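Local coordinates for protein tryptophanyl-tRNA synthetase (Campylobacter jejuni subsp. jejuni, PDB 3TZL) that probably joins tryptophan to its cognate tRNA at the expense of ATP, working as a homodimeric class I aminoacyl-tRNA synthetase, at residues V85-I94 with A309-I320. Residues are numbered along the deposited sequence; the frame is centred on the assembly and turned at random.
Sequences VKEVMELYWI and AQEKMQKIYEKI
Glu90 sends CG away from its own backbone N (chi1 -164°) and then runs on extended, while Tyr317, with CG anti to its carbonyl carbon, swings its ring back toward the same place. Carboxylate and phenol meet there almost at right angles: Tyr317 OH donates to Glu90 OE2 in the plane of the ring, at a modelled 2.4 Å, so short that the exact length is doubtful. Beside this polar pair Met313, a selenomethionine, acts as a knob in a hole formed by Glu87, Glu90, Leu91 and Ile94. A flexible, unbranched chain suits that hole: chi1 (-66°) sets CG against Glu87 CG (3.6 Å), then two bends bring SE to Leu91 CB (4.0 Å) and CE tip to tip with Ile94 CD1 (3.9 Å). The branched, apolar Ile94 and Ile316 suit this buried end, passing in opposite directions with CD1 3.7 Å from CG2. At the other end the small Ala309 lets the backbones close in, its CB 3.8 Å from Val85 CG1. In the second subunit, Lys86 bonds Tyr317 OH and salt-bridges Glu90 OE1, which is also hydrogen-bonded to Tyr44 OH. Segments 87-94 and 309-320 run the same way, 34° apart, joining C-terminal helix 291-320 to the catalytic domain at the dimer interface; Val88 touches Ala133 and the tryptophan-pocket residue Asp134 on helix 122-137, and Trp167 of helix 150-167 touches Ile94 and Ile320.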
loop_
_atom_site.group_PDB
_atom_site.type_symbol
_atom_site.label_atom_id
_atom_site.label_comp_id
_atom_site.label_asym_id
_atom_site.label_seq_id
_atom_site.Cartn_x
_atom_site.Cartn_y
_atom_site.Cartn_z
ATOM N N VAL B 85 11.635 -0.301 6.786
ATOM C CA VAL B 85 11.223 -1.702 6.717
ATOM C C VAL B 85 10.073 -1.804 5.731
ATOM O O VAL B 85 8.905 -1.633 6.082
ATOM C CB VAL B 85 10.884 -2.281 8.106
ATOM C CG1 VAL B 85 10.482 -3.742 7.996
ATOM C CG2 VAL B 85 12.082 -2.140 9.029
ATOM N N LYS B 86 10.434 -2.040 4.470
ATOM C CA LYS B 86 9.488 -1.902 3.372
ATOM C C LYS B 86 8.429 -2.990 3.359
ATOM O O LYS B 86 7.392 -2.816 2.727
ATOM C CB LYS B 86 10.215 -1.900 2.029
ATOM C CG LYS B 86 11.331 -0.888 1.898
ATOM C CD LYS B 86 10.797 0.510 1.819
ATOM C CE LYS B 86 11.904 1.418 1.293
ATOM N NZ LYS B 86 11.433 2.803 1.522
ATOM N N GLU B 87 8.710 -4.107 4.031
ATOM C CA GLU B 87 7.769 -5.228 4.122
ATOM C C GLU B 87 6.382 -4.761 4.532
ATOM O O GLU B 87 5.374 -5.320 4.089
ATOM C CB GLU B 87 8.247 -6.285 5.124
ATOM C CG GLU B 87 9.361 -7.207 4.594
ATOM C CD GLU B 87 10.752 -6.545 4.508
ATOM O OE1 GLU B 87 10.930 -5.401 4.995
ATOM O OE2 GLU B 87 11.667 -7.176 3.928
ATOM N N VAL B 88 6.327 -3.719 5.355
ATOM C CA VAL B 88 5.035 -3.238 5.839
ATOM C C VAL B 88 4.065 -2.825 4.731
ATOM O O VAL B 88 2.853 -2.991 4.879
ATOM C CB VAL B 88 5.167 -2.121 6.910
ATOM C CG1 VAL B 88 5.509 -0.761 6.270
ATOM C CG2 VAL B 88 3.881 -2.050 7.713
HETATM N N MSE B 89 4.592 -2.323 3.615
HETATM C CA MSE B 89 3.760 -1.931 2.465
HETATM C C MSE B 89 3.134 -3.137 1.781
HETATM O O MSE B 89 1.982 -3.105 1.364
HETATM C CB MSE B 89 4.589 -1.187 1.437
HETATM C CG MSE B 89 5.020 0.164 1.897
HETATM SE SE MSE B 89 3.620 1.459 1.543
HETATM C CE MSE B 89 2.214 1.110 2.771
ATOM N N GLU B 90 3.917 -4.193 1.649
ATOM C CA GLU B 90 3.432 -5.414 1.051
ATOM C C GLU B 90 2.359 -6.020 1.940
ATOM O O GLU B 90 1.310 -6.425 1.452
ATOM C CB GLU B 90 4.592 -6.381 0.844
ATOM C CG GLU B 90 4.269 -7.511 -0.118
ATOM C CD GLU B 90 5.504 -8.059 -0.790
ATOM O OE1 GLU B 90 5.508 -8.155 -2.048
ATOM O OE2 GLU B 90 6.463 -8.402 -0.065
ATOM N N LEU B 91 2.599 -6.051 3.256
ATOM C CA LEU B 91 1.612 -6.604 4.189
ATOM C C LEU B 91 0.299 -5.822 4.176
ATOM O O LEU B 91 -0.777 -6.397 4.228
ATOM C CB LEU B 91 2.162 -6.701 5.618
ATOM C CG LEU B 91 1.205 -7.362 6.614
ATOM C CD1 LEU B 91 0.847 -8.767 6.131
ATOM C CD2 LEU B 91 1.761 -7.412 8.077
ATOM N N TYR B 92 0.414 -4.504 4.119
ATOM C CA TYR B 92 -0.729 -3.604 4.012
ATOM C C TYR B 92 -1.654 -3.976 2.842
ATOM O O TYR B 92 -2.869 -4.087 3.022
ATOM C CB TYR B 92 -0.193 -2.174 3.908
ATOM C CG TYR B 92 -1.090 -1.118 3.308
ATOM C CD1 TYR B 92 -2.300 -0.773 3.896
ATOM C CD2 TYR B 92 -0.677 -0.402 2.191
ATOM C CE1 TYR B 92 -3.097 0.220 3.353
ATOM C CE2 TYR B 92 -1.455 0.598 1.660
ATOM C CZ TYR B 92 -2.671 0.904 2.240
ATOM O OH TYR B 92 -3.462 1.902 1.686
ATOM N N TRP B 93 -1.086 -4.208 1.662
ATOM C CA TRP B 93 -1.886 -4.649 0.514
ATOM C C TRP B 93 -2.534 -6.022 0.754
ATOM O O TRP B 93 -3.698 -6.240 0.423
ATOM C CB TRP B 93 -1.027 -4.713 -0.743
ATOM C CG TRP B 93 -1.708 -5.373 -1.910
ATOM C CD1 TRP B 93 -1.393 -6.583 -2.466
ATOM C CD2 TRP B 93 -2.811 -4.857 -2.670
ATOM N NE1 TRP B 93 -2.234 -6.860 -3.514
ATOM C CE2 TRP B 93 -3.108 -5.812 -3.675
ATOM C CE3 TRP B 93 -3.580 -3.681 -2.602
ATOM C CZ2 TRP B 93 -4.145 -5.633 -4.606
ATOM C CZ3 TRP B 93 -4.621 -3.504 -3.531
ATOM C CH2 TRP B 93 -4.887 -4.477 -4.520
ATOM N N ILE B 94 -1.776 -6.955 1.317
ATOM C CA ILE B 94 -2.354 -8.250 1.648
ATOM C C ILE B 94 -3.519 -8.146 2.643
ATOM O O ILE B 94 -4.587 -8.721 2.414
ATOM C CB ILE B 94 -1.275 -9.223 2.129
ATOM C CG1 ILE B 94 -0.409 -9.628 0.943
ATOM C CG2 ILE B 94 -1.878 -10.457 2.770
ATOM C CD1 ILE B 94 0.977 -10.043 1.341
ATOM N N ALA B 309 10.304 -8.869 10.541
ATOM C CA ALA B 309 9.386 -8.679 9.420
ATOM C C ALA B 309 9.616 -9.696 8.315
ATOM O O ALA B 309 8.658 -10.185 7.712
ATOM C CB ALA B 309 9.483 -7.264 8.851
ATOM N N GLN B 310 10.875 -10.024 8.056
ATOM C CA GLN B 310 11.192 -10.979 6.992
ATOM C C GLN B 310 10.702 -12.359 7.356
ATOM O O GLN B 310 10.222 -13.087 6.499
ATOM C CB GLN B 310 12.695 -11.040 6.705
ATOM C CG GLN B 310 13.214 -9.872 5.892
ATOM C CD GLN B 310 14.734 -9.880 5.779
ATOM O OE1 GLN B 310 15.418 -10.646 6.466
ATOM N NE2 GLN B 310 15.268 -9.027 4.909
ATOM N N GLU B 311 10.852 -12.726 8.621
ATOM C CA GLU B 311 10.367 -14.020 9.075
ATOM C C GLU B 311 8.835 -14.116 8.926
ATOM O O GLU B 311 8.310 -15.140 8.498
ATOM C CB GLU B 311 10.807 -14.268 10.515
ATOM C CG GLU B 311 12.313 -14.485 10.652
ATOM C CD GLU B 311 12.793 -14.542 12.099
ATOM O OE1 GLU B 311 12.265 -13.795 12.961
ATOM O OE2 GLU B 311 13.717 -15.332 12.373
ATOM N N LYS B 312 8.121 -13.039 9.250
ATOM C CA LYS B 312 6.667 -13.053 9.124
ATOM C C LYS B 312 6.293 -13.146 7.653
ATOM O O LYS B 312 5.445 -13.954 7.273
ATOM C CB LYS B 312 6.024 -11.816 9.765
ATOM C CG LYS B 312 4.504 -11.728 9.569
ATOM C CD LYS B 312 3.817 -12.890 10.294
ATOM C CE LYS B 312 3.861 -12.683 11.810
ATOM N NZ LYS B 312 3.478 -13.894 12.613
HETATM N N MSE B 313 6.944 -12.338 6.824
HETATM C CA MSE B 313 6.653 -12.359 5.387
HETATM C C MSE B 313 6.923 -13.705 4.708
HETATM O O MSE B 313 6.227 -14.053 3.770
HETATM C CB MSE B 313 7.354 -11.225 4.634
HETATM C CG MSE B 313 6.844 -9.802 5.032
HETATM SE SE MSE B 313 4.871 -9.583 5.130
HETATM C CE MSE B 313 4.406 -9.620 3.235
ATOM N N GLN B 314 7.912 -14.453 5.175
ATOM C CA GLN B 314 8.189 -15.787 4.631
ATOM C C GLN B 314 6.970 -16.694 4.827
ATOM O O GLN B 314 6.617 -17.485 3.948
ATOM C CB GLN B 314 9.425 -16.409 5.300
ATOM C CG GLN B 314 10.753 -15.880 4.766
ATOM C CD GLN B 314 11.965 -16.194 5.664
ATOM O OE1 GLN B 314 11.933 -17.094 6.514
ATOM N NE2 GLN B 314 13.038 -15.427 5.476
ATOM N N LYS B 315 6.331 -16.566 5.988
ATOM C CA LYS B 315 5.111 -17.308 6.273
ATOM C C LYS B 315 3.953 -16.813 5.418
ATOM O O LYS B 315 3.196 -17.612 4.857
ATOM C CB LYS B 315 4.750 -17.189 7.755
ATOM C CG LYS B 315 5.744 -17.878 8.670
ATOM C CD LYS B 315 5.330 -17.695 10.123
ATOM C CE LYS B 315 6.286 -18.391 11.083
ATOM N NZ LYS B 315 5.863 -18.169 12.499
ATOM N N ILE B 316 3.807 -15.496 5.330
ATOM C CA ILE B 316 2.750 -14.911 4.525
ATOM C C ILE B 316 2.882 -15.301 3.054
ATOM O O ILE B 316 1.887 -15.597 2.395
ATOM C CB ILE B 316 2.756 -13.392 4.619
ATOM C CG1 ILE B 316 2.527 -12.955 6.074
ATOM C CG2 ILE B 316 1.731 -12.796 3.651
ATOM C CD1 ILE B 316 1.172 -13.216 6.565
ATOM N N TYR B 317 4.114 -15.290 2.553
ATOM C CA TYR B 317 4.392 -15.629 1.160
ATOM C C TYR B 317 3.928 -17.031 0.809
ATOM O O TYR B 317 3.421 -17.269 -0.294
ATOM C CB TYR B 317 5.891 -15.552 0.864
ATOM C CG TYR B 317 6.389 -14.168 0.496
ATOM C CD1 TYR B 317 5.641 -13.043 0.792
ATOM C CD2 TYR B 317 7.606 -13.997 -0.178
ATOM C CE1 TYR B 317 6.092 -11.772 0.447
ATOM C CE2 TYR B 317 8.069 -12.728 -0.531
ATOM C CZ TYR B 317 7.306 -11.619 -0.203
ATOM O OH TYR B 317 7.737 -10.352 -0.528
ATOM N N GLU B 318 4.127 -17.962 1.733
ATOM C CA GLU B 318 3.685 -19.332 1.508
ATOM C C GLU B 318 2.161 -19.388 1.342
ATOM O O GLU B 318 1.646 -20.190 0.549
ATOM C CB GLU B 318 4.156 -20.262 2.624
ATOM C CG GLU B 318 3.726 -21.724 2.448
ATOM C CD GLU B 318 4.504 -22.479 1.347
ATOM O OE1 GLU B 318 5.220 -21.837 0.542
ATOM O OE2 GLU B 318 4.403 -23.724 1.288
ATOM N N LYS B 319 1.444 -18.512 2.051
ATOM C CA LYS B 319 -0.023 -18.528 2.004
ATOM C C LYS B 319 -0.622 -17.763 0.827
ATOM O O LYS B 319 -1.724 -18.085 0.384
ATOM C CB LYS B 319 -0.623 -18.011 3.318
ATOM C CG LYS B 319 -0.118 -18.739 4.567
ATOM C CD LYS B 319 -0.291 -20.248 4.438
ATOM C CE LYS B 319 -1.697 -20.683 4.741
ATOM N NZ LYS B 319 -1.979 -22.054 4.227
ATOM N N ILE B 320 0.083 -16.743 0.328
ATOM C CA ILE B 320 -0.484 -15.885 -0.719
ATOM C C ILE B 320 0.115 -16.219 -2.091
ATOM O O ILE B 320 -0.340 -15.729 -3.132
ATOM C CB ILE B 320 -0.283 -14.382 -0.399
ATOM C CG1 ILE B 320 -1.217 -13.510 -1.249
ATOM C CG2 ILE B 320 1.154 -13.990 -0.638
ATOM C CD1 ILE B 320 -2.710 -13.717 -0.968
HETATM O O HOH W 1 14.070 -7.341 3.587
#